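Local atomic coordinates of DUF3256 domain-containing protein (Porphyromonas gingivalis W83, PDB entry 2P3P), a protein that is of unknown function but can bind a magnesium ion and, in its full-length form, probably carries a transmembrane helix. Residues 24-29 with 70-75; 60-63 with 68-71; 164-169 with 200-205. One frame throughout, in Å; residues are numbered along the deposited sequence. Where two conformers were deposited one is given.

Interaction 1: residues 24-29 with 70-75; sequences LPIVTM and IQTSTV
Ile-26 and Thr-72 have the closest CA atoms, 7.5 Å apart, and no hydrogen bond crosses between the irregular segment 24-29 and segment 70-75, which runs from strand 67-72 into a turn. The contact is therefore carried by side chains, above all that of Ile-26. Its CG2 meets the methyl CG2 of Thr-72 at 3.4 Å, tighter than usual for two carbons, and the two side chains cross at about a right angle. With chi1 at -60°, CG2 is anti to the backbone N and meets Thr-72, while the CG1 arm, beside the backbone N, skirts the same methyl and carries CD1 to 3.8 Å from Val-75 CG2, tip to tip.

Ile-26 follows Pro-25, the centre of an inverse gamma turn closed by Ile-26 N donating to Leu-24 O at 3.0 Å. The turn lies in the loop that joins helix 11-18 to helix 29-39, and through it this loop leans on the larger antiparallel sheet, where Ile-26 also touches Val-59 of strand 58-64.

Thr-72 divides its labour between methyl and hydroxyl. While CG2 faces Ile-26, OG1 is hydrogen-bonded to Gly-76 O and also accepts weak bonds from Thr-74 N at 3.3 Å and from Val-75 N at 3.1 Å. These bonds are consistent with the chain turning back here, which brings Val-75 beside Ile-26. At the margin of the contact, Thr-74 OG1 lies 4.3 Å from Ile-26 CD1.

Interaction 2: residues 60-63 with 68-71; sequences TFLL and IRIQ
Phe-61 pairs with Ile-70 on the buried face of an antiparallel beta hairpin formed by strands 58-64 and 67-72, whose axes here lie 4.7 Å apart and 172° from parallel. The two side chains run alongside each other, pointing the same way, with Phe-61 CE1 3.7 Å from Ile-70 CD1 and the ring set obliquely to that methyl. Both are non-hydrogen-bonded partners, as are Leu-63 and Ile-68, where CD2 of the leucine rests 4.0 Å from CG2 of the isoleucine. Phe-16 of helix 11-18 and Leu-35 of helix 29-39 pack against this face.

The other face is partly exposed and wetter. A water bridges the strands there, donating to Arg-69 O at 2.8 Å and hydrogen-bonded to Thr-60 OG1 at 3.2 Å. Leu-62 and Arg-69 pack loosely, CB to CB at 4.2 Å, and Arg-69 bends away to salt bridges with Glu-77 and Glu-161.

Leu-62 N donates to Arg-69 O at 2.7 Å, nearly straight at 168°, and Arg-69 N returns the bond to Leu-62 O. Thr-60 and Gln-71, likewise a hydrogen-bonded pair, exchange two N-H to O bonds. The backbone thus joins the strands, leaving one apolar side for the helices and a mixed, partly exposed side with Thr-60, Leu-62, Arg-69 and Gln-71.

Interaction 3: residues 164-169 with 200-205; sequences DTLSIR and GRFVRQ
Leu-166, the residue that meets Phe-202 across this contact, is fixed in its strand by backbone hydrogen bonding to Tyr-195, as Asp-164 is to Trp-197. Both partners belong to strand 193-197, the strand lying between 165-170 and 202-204 in a four-stranded antiparallel sheet in meander order, with a long helix-bearing link before 193-197. The two segments are thus next-but-one neighbours, with Thr-165 CA and Phe-202 CA 7.8 Å apart, and no hydrogen bond links them directly. What joins them is a side-chain contact across the face of the sheet.

The meeting is a CH-pi contact. Leu-166 CD2 stands 3.6 Å from the centroid of the Phe-202 ring and only 8° off its normal, so the methyl sits over the centre of the ring and not over one bond. A chi1 of 72° puts CG of Leu-166 between its backbone N and carbonyl carbon; with CD1 at a chi2 of 71°, CD2 extends nearly anti to CA, over the ring. The other neighbours of the ring in segment 164-169 are backbone atoms, which approach obliquely: Asp-164 O lies 4.3 Å from Phe-202 CE1.

Phe-202 also stacks edge-to-face with Trp-197 and touches Leu-159 and Leu-83. Since Leu-83 belongs to strand 77-84, the ring carries the contact over to the larger sheet of the chain, toward which Asp-164 also makes a long, weak ion pair with Arg-81. The nearest ring carbon to Leu-166 CD2 is Phe-202 CZ, at 3.7 Å, while Leu-166 CG comes within 4.0 Å of Phe-202 CE1.

From the N terminus, the chain leaves helix 11-18, passes through 24-29, and builds helix 29-39 and the first strands of the larger sheet before interaction 1 closes this loop at 70-75. Interaction 2 is the short hairpin closure within that span; the two share Ile-70 and Gln-71 and touch where Val-27 CG1 packs on Phe-61 CZ, 3.8 Å away. Interaction 1 ties the loop between helices 11-18 and 29-39 to the larger sheet; interaction 2 joins two neighbouring strands within it. Interaction 3 opens only later and closes a separate loop near the C terminus, in the four-stranded sheet. Its centre lies about 22 Å from that of interaction 2, across the centre of the chain.

Interaction 1: residues 24-29 with 70-75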
ATOM      1  N   LEU A  24      -4.132   0.180 -14.902  1.00 10.54           N
ATOM      2  CA  LEU A  24      -3.628  -1.033 -14.232  1.00 10.65           C
ATOM      3  C   LEU A  24      -3.846  -2.309 -15.069  1.00 11.39           C
ATOM      4  O   LEU A  24      -4.801  -3.070 -14.842  1.00 12.46           O
ATOM      5  CB  LEU A  24      -4.288  -1.133 -12.852  1.00 11.74           C
ATOM      6  CG  LEU A  24      -3.734  -2.130 -11.842  1.00 10.82           C
ATOM      7  CD1 LEU A  24      -2.442  -1.642 -11.282  1.00 12.78           C
ATOM      8  CD2 LEU A  24      -4.780  -2.355 -10.715  1.00 11.24           C
ATOM      9  N   PRO A  25      -2.940  -2.567 -16.035  1.00 11.55           N
ATOM     10  CA  PRO A  25      -3.004  -3.658 -17.002  1.00 11.09           C
ATOM     11  C   PRO A  25      -2.501  -5.005 -16.506  1.00 12.58           C
ATOM     12  O   PRO A  25      -1.634  -5.645 -17.138  1.00 11.38           O
ATOM     13  CB  PRO A  25      -2.149  -3.130 -18.142  1.00 11.25           C
ATOM     14  CG  PRO A  25      -1.099  -2.351 -17.483  1.00  8.73           C
ATOM     15  CD  PRO A  25      -1.772  -1.703 -16.294  1.00 12.14           C
ATOM     16  N   ILE A  26      -3.029  -5.387 -15.337  1.00 13.46           N
ATOM     17  CA  ILE A  26      -2.780  -6.665 -14.698  1.00 13.81           C
ATOM     18  C   ILE A  26      -3.581  -7.772 -15.356  1.00 12.22           C
ATOM     19  O   ILE A  26      -3.107  -8.914 -15.491  1.00 12.31           O
ATOM     20  CB  ILE A  26      -3.132  -6.561 -13.172  1.00 13.25           C
ATOM     21  CG1 ILE A  26      -2.253  -5.493 -12.534  1.00 15.42           C
ATOM     22  CG2 ILE A  26      -3.003  -7.916 -12.461  1.00 15.51           C
ATOM     23  CD1 ILE A  26      -0.864  -5.567 -12.943  1.00 13.25           C
ATOM     24  N   VAL A  27      -4.808  -7.421 -15.717  1.00 12.02           N
ATOM     25  CA  VAL A  27      -5.698  -8.258 -16.514  1.00 11.34           C
ATOM     26  C   VAL A  27      -6.265  -7.362 -17.594  1.00 10.99           C
ATOM     27  O   VAL A  27      -6.218  -6.120 -17.477  1.00 11.13           O
ATOM     28  CB  VAL A  27      -6.885  -8.891 -15.689  1.00 11.31           C
ATOM     29  CG1 VAL A  27      -6.403  -9.932 -14.654  1.00 10.69           C
ATOM     30  CG2 VAL A  27      -7.778  -7.818 -15.018  1.00 11.92           C
ATOM     31  N   THR A  28      -6.838  -7.949 -18.630  1.00 11.01           N
ATOM     32  CA  THR A  28      -7.467  -7.129 -19.684  1.00 11.73           C
ATOM     33  C   THR A  28      -8.778  -6.566 -19.182  1.00 12.52           C
ATOM     34  O   THR A  28      -9.315  -7.036 -18.175  1.00 13.58           O
ATOM     35  CB  THR A  28      -7.739  -7.941 -20.976  1.00 11.77           C
ATOM     36  OG1 THR A  28      -8.608  -9.025 -20.657  1.00 11.80           O
ATOM     37  CG2 THR A  28      -6.449  -8.481 -21.587  1.00 10.32           C
HETATM   38  N   MSE A  29      -9.339  -5.602 -19.917  1.00 13.41           N
HETATM   39  CA  MSE A  29     -10.625  -5.001 -19.530  1.00 13.80           C
HETATM   40  C   MSE A  29     -11.709  -6.091 -19.514  1.00 14.45           C
HETATM   41  O   MSE A  29     -12.525  -6.187 -18.592  1.00 15.22           O
HETATM   42  CB  MSE A  29     -10.999  -3.883 -20.511  1.00 13.65           C
HETATM   43  CG  MSE A  29     -12.375  -3.289 -20.298  1.00 13.19           C
HETATM   44 SE   MSE A  29     -12.443  -2.366 -18.567  0.80 19.37          SE
HETATM   45  CE  MSE A  29     -12.018  -0.574 -19.131  1.00 14.37           C
ATOM     46  N   ILE A  70      -5.393  -7.337  -4.676  1.00  9.12           N
ATOM     47  CA  ILE A  70      -4.913  -8.132  -5.780  1.00  8.77           C
ATOM     48  C   ILE A  70      -3.446  -8.581  -5.558  1.00  8.14           C
ATOM     49  O   ILE A  70      -2.586  -7.776  -5.175  1.00  8.00           O
ATOM     50  CB  ILE A  70      -5.016  -7.296  -7.054  1.00  9.12           C
ATOM     51  CG1 ILE A  70      -6.414  -6.660  -7.164  1.00  9.63           C
ATOM     52  CG2 ILE A  70      -4.773  -8.126  -8.239  1.00 11.61           C
ATOM     53  CD1 ILE A  70      -6.578  -5.798  -8.376  1.00 10.37           C
ATOM     54  N   GLN A  71      -3.158  -9.856  -5.786  1.00  6.90           N
ATOM     55  CA  GLN A  71      -1.803 -10.335  -5.787  1.00  8.42           C
ATOM     56  C   GLN A  71      -1.410 -10.669  -7.212  1.00  8.62           C
ATOM     57  O   GLN A  71      -2.150 -11.362  -7.912  1.00  9.39           O
ATOM     58  CB  GLN A  71      -1.632 -11.592  -4.929  1.00  9.05           C
ATOM     59  CG  GLN A  71      -2.141 -11.401  -3.462  1.00 10.51           C
ATOM     60  CD  GLN A  71      -1.388 -10.336  -2.639  1.00 14.12           C
ATOM     61  OE1 GLN A  71      -1.959  -9.758  -1.696  1.00 11.92           O
ATOM     62  NE2 GLN A  71      -0.138 -10.069  -2.988  1.00  9.24           N
ATOM     63  N   THR A  72      -0.254 -10.164  -7.630  1.00  8.70           N
ATOM     64  CA  THR A  72       0.271 -10.410  -8.971  1.00  9.27           C
ATOM     65  C   THR A  72       1.670 -10.971  -8.887  1.00 10.75           C
ATOM     66  O   THR A  72       2.372 -10.808  -7.868  1.00 11.23           O
ATOM     67  CB  THR A  72       0.391  -9.115  -9.797  1.00 10.05           C
ATOM     68  OG1 THR A  72       1.496  -8.313  -9.323  1.00  7.98           O
ATOM     69  CG2 THR A  72      -0.901  -8.331  -9.792  1.00  9.72           C
ATOM     70  N   SER A  73       2.117 -11.556  -9.989  1.00 11.87           N
ATOM     71  CA  SER A  73       3.493 -12.041 -10.094  0.50 11.76           C
ATOM     72  C   SER A  73       4.449 -10.971 -10.627  1.00 11.93           C
ATOM     73  O   SER A  73       5.644 -11.205 -10.742  1.00 12.98           O
ATOM     74  CB  SER A  73       3.551 -13.280 -10.998  0.50 12.06           C
ATOM     75  OG  SER A  73       2.927 -13.061 -12.257  0.50 10.97           O
ATOM     76  N   THR A  74       3.936  -9.799 -10.980  1.00 11.76           N
ATOM     77  CA  THR A  74       4.782  -8.794 -11.652  1.00 10.92           C
ATOM     78  C   THR A  74       5.047  -7.603 -10.726  1.00  9.43           C
ATOM     79  O   THR A  74       6.180  -7.386 -10.251  1.00  7.06           O
ATOM     80  CB  THR A  74       4.085  -8.309 -12.929  1.00 11.50           C
ATOM     81  OG1 THR A  74       2.777  -7.851 -12.597  1.00 13.13           O
ATOM     82  CG2 THR A  74       3.973  -9.429 -13.945  1.00 13.26           C
ATOM     83  N   VAL A  75       3.971  -6.878 -10.415  1.00  7.67           N
ATOM     84  CA  VAL A  75       4.056  -5.635  -9.639  1.00  8.69           C
ATOM     85  C   VAL A  75       3.825  -5.822  -8.121  1.00  8.24           C
ATOM     86  O   VAL A  75       3.896  -4.860  -7.331  1.00 10.04           O
ATOM     87  CB  VAL A  75       3.045  -4.608 -10.143  1.00  9.61           C
ATOM     88  CG1 VAL A  75       3.384  -4.205 -11.577  1.00  8.75           C
ATOM     89  CG2 VAL A  75       1.630  -5.177 -10.063  1.00  8.94           C
TER

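Interaction 2: residues 60-63 with 68-71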
ATOM      1  N   THR A  60      -4.594 -13.151  -8.338  1.00  8.88           N
ATOM      2  CA  THR A  60      -5.680 -13.446  -7.414  1.00  8.57           C
ATOM      3  C   THR A  60      -6.357 -12.160  -6.961  1.00  8.04           C
ATOM      4  O   THR A  60      -5.697 -11.131  -6.726  1.00  7.63           O
ATOM      5  CB  THR A  60      -5.173 -14.221  -6.206  1.00  9.08           C
ATOM      6  OG1 THR A  60      -4.271 -13.397  -5.467  1.00 10.48           O
ATOM      7  CG2 THR A  60      -4.437 -15.472  -6.674  1.00  9.45           C
ATOM      8  N   PHE A  61      -7.664 -12.231  -6.776  1.00  6.55           N
ATOM      9  CA  PHE A  61      -8.456 -11.090  -6.360  1.00  6.62           C
ATOM     10  C   PHE A  61      -9.203 -11.401  -5.074  1.00  7.21           C
ATOM     11  O   PHE A  61      -9.744 -12.500  -4.935  1.00  6.85           O
ATOM     12  CB  PHE A  61      -9.496 -10.759  -7.437  1.00  7.58           C
ATOM     13  CG  PHE A  61      -8.926 -10.296  -8.746  1.00  8.83           C
ATOM     14  CD1 PHE A  61      -8.715  -8.951  -8.981  1.00  9.95           C
ATOM     15  CD2 PHE A  61      -8.585 -11.198  -9.726  1.00 11.22           C
ATOM     16  CE1 PHE A  61      -8.196  -8.525 -10.193  1.00  9.08           C
ATOM     17  CE2 PHE A  61      -8.070 -10.764 -10.934  1.00 10.66           C
ATOM     18  CZ  PHE A  61      -7.867  -9.422 -11.138  1.00  8.51           C
ATOM     19  N   LEU A  62      -9.187 -10.452  -4.136  1.00  7.46           N
ATOM     20  CA  LEU A  62     -10.153 -10.370  -3.069  1.00  8.02           C
ATOM     21  C   LEU A  62     -11.023  -9.155  -3.364  1.00  7.53           C
ATOM     22  O   LEU A  62     -10.525  -8.049  -3.392  1.00  8.74           O
ATOM     23  CB  LEU A  62      -9.484 -10.207  -1.705  1.00  8.73           C
ATOM     24  CG  LEU A  62      -8.613 -11.387  -1.263  1.00 10.58           C
ATOM     25  CD1 LEU A  62      -8.033 -11.078   0.108  1.00 11.84           C
ATOM     26  CD2 LEU A  62      -9.398 -12.686  -1.255  1.00  9.48           C
ATOM     27  N   LEU A  63     -12.306  -9.407  -3.619  1.00  7.43           N
ATOM     28  CA  LEU A  63     -13.275  -8.388  -4.020  1.00  7.73           C
ATOM     29  C   LEU A  63     -14.292  -8.169  -2.896  1.00  7.12           C
ATOM     30  O   LEU A  63     -15.097  -9.033  -2.622  1.00  5.84           O
ATOM     31  CB  LEU A  63     -13.996  -8.793  -5.312  1.00  8.79           C
ATOM     32  CG  LEU A  63     -13.098  -9.072  -6.528  1.00  9.01           C
ATOM     33  CD1 LEU A  63     -13.954  -9.663  -7.652  1.00 12.62           C
ATOM     34  CD2 LEU A  63     -12.367  -7.834  -7.039  1.00  9.89           C
ATOM     35  N   ILE A  68     -10.459  -3.828  -2.464  1.00  8.65           N
ATOM     36  CA  ILE A  68     -10.023  -4.846  -3.402  1.00  7.85           C
ATOM     37  C   ILE A  68      -8.517  -5.073  -3.161  1.00  8.17           C
ATOM     38  O   ILE A  68      -7.740  -4.113  -3.117  1.00  7.72           O
ATOM     39  CB  ILE A  68     -10.279  -4.388  -4.859  1.00  8.16           C
ATOM     40  CG1 ILE A  68     -11.805  -4.335  -5.102  1.00  7.04           C
ATOM     41  CG2 ILE A  68      -9.500  -5.255  -5.856  1.00  9.58           C
ATOM     42  CD1 ILE A  68     -12.193  -3.656  -6.332  1.00  6.99           C
ATOM     43  N   ARG A  69      -8.128  -6.344  -3.027  1.00  7.15           N
ATOM     44  CA  ARG A  69      -6.730  -6.704  -2.811  1.00  8.46           C
ATOM     45  C   ARG A  69      -6.376  -7.706  -3.875  1.00  8.48           C
ATOM     46  O   ARG A  69      -7.033  -8.763  -3.997  1.00  9.95           O
ATOM     47  CB  ARG A  69      -6.509  -7.272  -1.399  1.00  7.78           C
ATOM     48  CG  ARG A  69      -5.011  -7.552  -1.064  1.00  8.97           C
ATOM     49  CD  ARG A  69      -4.826  -8.232   0.297  1.00 10.49           C
ATOM     50  NE  ARG A  69      -5.316  -7.531   1.486  1.00 10.96           N
ATOM     51  CZ  ARG A  69      -4.684  -6.560   2.131  1.00 13.15           C
ATOM     52  NH1 ARG A  69      -3.545  -6.012   1.681  1.00 11.85           N
ATOM     53  NH2 ARG A  69      -5.250  -6.060   3.212  1.00 14.17           N
ATOM     54  N   ILE A  70      -5.393  -7.337  -4.676  1.00  9.12           N
ATOM     55  CA  ILE A  70      -4.913  -8.132  -5.780  1.00  8.77           C
ATOM     56  C   ILE A  70      -3.446  -8.581  -5.558  1.00  8.14           C
ATOM     57  O   ILE A  70      -2.586  -7.776  -5.175  1.00  8.00           O
ATOM     58  CB  ILE A  70      -5.016  -7.296  -7.054  1.00  9.12           C
ATOM     59  CG1 ILE A  70      -6.414  -6.660  -7.164  1.00  9.63           C
ATOM     60  CG2 ILE A  70      -4.773  -8.126  -8.239  1.00 11.61           C
ATOM     61  CD1 ILE A  70      -6.578  -5.798  -8.376  1.00 10.37           C
ATOM     62  N   GLN A  71      -3.158  -9.856  -5.786  1.00  6.90           N
ATOM     63  CA  GLN A  71      -1.803 -10.335  -5.787  1.00  8.42           C
ATOM     64  C   GLN A  71      -1.410 -10.669  -7.212  1.00  8.62           C
ATOM     65  O   GLN A  71      -2.150 -11.362  -7.912  1.00  9.39           O
ATOM     66  CB  GLN A  71      -1.632 -11.592  -4.929  1.00  9.05           C
ATOM     67  CG  GLN A  71      -2.141 -11.401  -3.462  1.00 10.51           C
ATOM     68  CD  GLN A  71      -1.388 -10.336  -2.639  1.00 14.12           C
ATOM     69  OE1 GLN A  71      -1.959  -9.758  -1.696  1.00 11.92           O
ATOM     70  NE2 GLN A  71      -0.138 -10.069  -2.988  1.00  9.24           N
TER
HETATM   71  O   HOH W   1      -5.824 -11.263  -3.604  1.00 19.72           O

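Interaction 3: residues 164-169 with 200-205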
ATOM      1  N   ASP A 164     -10.417   4.237   8.169  1.00 10.53           N
ATOM      2  CA  ASP A 164      -9.606   5.123   7.332  1.00 10.64           C
ATOM      3  C   ASP A 164      -8.257   5.387   8.062  1.00 10.12           C
ATOM      4  O   ASP A 164      -7.924   6.493   8.503  1.00  9.58           O
ATOM      5  CB  ASP A 164     -10.379   6.410   6.931  1.00 11.98           C
ATOM      6  CG  ASP A 164     -11.695   6.133   6.172  1.00 13.01           C
ATOM      7  OD1 ASP A 164     -11.866   5.023   5.613  1.00 13.47           O
ATOM      8  OD2 ASP A 164     -12.560   7.062   6.094  1.00 12.72           O
ATOM      9  N   THR A 165      -7.490   4.314   8.168  1.00  9.30           N
ATOM     10  CA  THR A 165      -6.209   4.327   8.837  1.00  9.13           C
ATOM     11  C   THR A 165      -5.254   3.431   8.056  1.00  8.21           C
ATOM     12  O   THR A 165      -5.688   2.517   7.337  1.00  9.36           O
ATOM     13  CB  THR A 165      -6.328   3.838  10.309  1.00  8.24           C
ATOM     14  OG1 THR A 165      -6.726   2.452  10.370  1.00 11.76           O
ATOM     15  CG2 THR A 165      -7.340   4.683  11.102  1.00 10.23           C
ATOM     16  N   LEU A 166      -3.963   3.669   8.243  1.00  7.81           N
ATOM     17  CA  LEU A 166      -2.894   2.853   7.638  1.00  8.36           C
ATOM     18  C   LEU A 166      -1.758   2.765   8.618  1.00  8.23           C
ATOM     19  O   LEU A 166      -1.634   3.634   9.502  1.00  8.78           O
ATOM     20  CB  LEU A 166      -2.412   3.413   6.298  1.00  9.53           C
ATOM     21  CG  LEU A 166      -1.570   4.691   6.177  1.00 11.17           C
ATOM     22  CD1 LEU A 166      -0.143   4.529   6.675  1.00 12.49           C
ATOM     23  CD2 LEU A 166      -1.538   5.144   4.678  1.00  9.31           C
ATOM     24  N   SER A 167      -0.955   1.706   8.461  1.00  7.80           N
ATOM     25  CA  SER A 167       0.225   1.458   9.241  1.00  8.30           C
ATOM     26  C   SER A 167       1.395   1.297   8.273  1.00  8.07           C
ATOM     27  O   SER A 167       1.236   0.799   7.154  1.00 10.17           O
ATOM     28  CB  SER A 167      -0.002   0.190  10.075  1.00  9.01           C
ATOM     29  OG  SER A 167       1.039  -0.088  10.956  1.00 12.54           O
ATOM     30  N   ILE A 168       2.556   1.801   8.649  1.00  7.82           N
ATOM     31  CA  ILE A 168       3.746   1.705   7.795  1.00  6.81           C
ATOM     32  C   ILE A 168       4.909   1.219   8.634  1.00  6.96           C
ATOM     33  O   ILE A 168       5.159   1.752   9.723  1.00  6.74           O
ATOM     34  CB  ILE A 168       4.030   3.052   7.054  1.00  7.61           C
ATOM     35  CG1 ILE A 168       5.188   2.924   6.027  1.00  7.31           C
ATOM     36  CG2 ILE A 168       4.197   4.238   8.090  1.00  6.08           C
ATOM     37  CD1 ILE A 168       5.381   4.211   5.192  1.00  5.60           C
ATOM     38  N   ARG A 169       5.631   0.230   8.114  1.00  6.83           N
ATOM     39  CA  ARG A 169       6.721  -0.420   8.808  1.00  7.49           C
ATOM     40  C   ARG A 169       7.963  -0.249   7.940  1.00  8.57           C
ATOM     41  O   ARG A 169       7.880  -0.383   6.708  1.00 10.02           O
ATOM     42  CB  ARG A 169       6.441  -1.909   9.058  1.00  7.62           C
ATOM     43  CG  ARG A 169       6.277  -2.749   7.824  1.00  9.80           C
ATOM     44  CD  ARG A 169       5.881  -4.208   8.095  1.00  9.48           C
ATOM     45  NE  ARG A 169       4.611  -4.322   8.826  1.00 12.00           N
ATOM     46  CZ  ARG A 169       4.322  -5.310   9.679  1.00 13.53           C
ATOM     47  NH1 ARG A 169       5.179  -6.292   9.903  1.00 15.96           N
ATOM     48  NH2 ARG A 169       3.162  -5.333  10.297  1.00 14.99           N
ATOM     49  N   GLY A 200      -9.176  14.783   4.534  1.00 15.38           N
ATOM     50  CA  GLY A 200      -8.577  14.679   3.219  1.00 15.63           C
ATOM     51  C   GLY A 200      -7.074  14.478   3.218  1.00 15.39           C
ATOM     52  O   GLY A 200      -6.437  14.814   2.223  1.00 16.10           O
ATOM     53  N   ARG A 201      -6.500  13.968   4.313  1.00 15.11           N
ATOM     54  CA  ARG A 201      -5.063  13.628   4.357  1.00 15.54           C
ATOM     55  C   ARG A 201      -4.690  12.686   5.503  1.00 15.59           C
ATOM     56  O   ARG A 201      -5.399  12.572   6.493  1.00 15.07           O
ATOM     57  CB  ARG A 201      -4.210  14.896   4.467  1.00 15.33           C
ATOM     58  CG  ARG A 201      -4.482  15.687   5.722  1.00 16.49           C
ATOM     59  CD  ARG A 201      -3.508  16.848   5.880  1.00 18.95           C
ATOM     60  NE  ARG A 201      -3.404  17.761   4.736  1.00 21.95           N
ATOM     61  CZ  ARG A 201      -4.399  18.480   4.202  1.00 23.55           C
ATOM     62  NH1 ARG A 201      -5.659  18.386   4.639  0.50 22.38           N
ATOM     63  NH2 ARG A 201      -4.125  19.295   3.183  1.00 22.07           N
ATOM     64  N   PHE A 202      -3.578  11.981   5.350  1.00 15.26           N
ATOM     65  CA  PHE A 202      -3.116  11.075   6.389  1.00 15.40           C
ATOM     66  C   PHE A 202      -2.267  11.832   7.434  1.00 16.40           C
ATOM     67  O   PHE A 202      -1.345  12.535   7.074  1.00 16.41           O
ATOM     68  CB  PHE A 202      -2.347   9.913   5.776  1.00 14.15           C
ATOM     69  CG  PHE A 202      -3.232   8.822   5.243  1.00 12.63           C
ATOM     70  CD1 PHE A 202      -3.950   8.032   6.116  1.00 13.12           C
ATOM     71  CD2 PHE A 202      -3.321   8.554   3.860  1.00 13.88           C
ATOM     72  CE1 PHE A 202      -4.794   7.039   5.645  1.00 12.41           C
ATOM     73  CE2 PHE A 202      -4.139   7.522   3.377  1.00 13.36           C
ATOM     74  CZ  PHE A 202      -4.886   6.763   4.268  1.00 15.06           C
ATOM     75  N   VAL A 203      -2.617  11.646   8.718  1.00 17.42           N
ATOM     76  CA  VAL A 203      -2.018  12.360   9.823  1.00 16.88           C
ATOM     77  C   VAL A 203      -1.491  11.327  10.807  1.00 17.24           C
ATOM     78  O   VAL A 203      -2.205  10.368  11.174  1.00 17.68           O
ATOM     79  CB  VAL A 203      -3.107  13.254  10.499  1.00 17.24           C
ATOM     80  CG1 VAL A 203      -2.569  13.963  11.725  1.00 18.81           C
ATOM     81  CG2 VAL A 203      -3.620  14.279   9.493  1.00 17.50           C
ATOM     82  N   ARG A 204      -0.244  11.508  11.223  1.00 15.61           N
ATOM     83  CA  ARG A 204       0.377  10.595  12.150  1.00 15.44           C
ATOM     84  C   ARG A 204      -0.424  10.572  13.455  1.00 14.84           C
ATOM     85  O   ARG A 204      -0.745  11.616  14.011  1.00 13.85           O
ATOM     86  CB  ARG A 204       1.838  11.000  12.383  1.00 15.81           C
ATOM     87  CG  ARG A 204       2.530  10.220  13.473  1.00 15.66           C
ATOM     88  CD  ARG A 204       2.937   8.850  12.988  1.00 13.52           C
ATOM     89  NE  ARG A 204       3.521   8.109  14.081  1.00 13.84           N
ATOM     90  CZ  ARG A 204       4.771   8.284  14.515  1.00 15.95           C
ATOM     91  NH1 ARG A 204       5.583   9.145  13.910  1.00 14.61           N
ATOM     92  NH2 ARG A 204       5.219   7.568  15.543  1.00 16.35           N
ATOM     93  N   GLN A 205      -0.757   9.363  13.907  1.00 14.90           N
ATOM     94  CA  GLN A 205      -1.325   9.133  15.241  1.00 15.89           C
ATOM     95  C   GLN A 205      -0.239   8.765  16.261  1.00 16.38           C
ATOM     96  O   GLN A 205       0.306   7.649  16.229  1.00 16.82           O
ATOM     97  CB  GLN A 205      -2.375   8.021  15.173  1.00 16.10           C
ATOM     98  CG  GLN A 205      -3.501   8.324  14.204  1.00 18.25           C
ATOM     99  CD  GLN A 205      -4.154   9.667  14.504  1.00 20.97           C
ATOM    100  OE1 GLN A 205      -3.892  10.671  13.821  1.00 22.39           O
ATOM    101  NE2 GLN A 205      -4.978   9.703  15.549  1.00 21.31           N
TER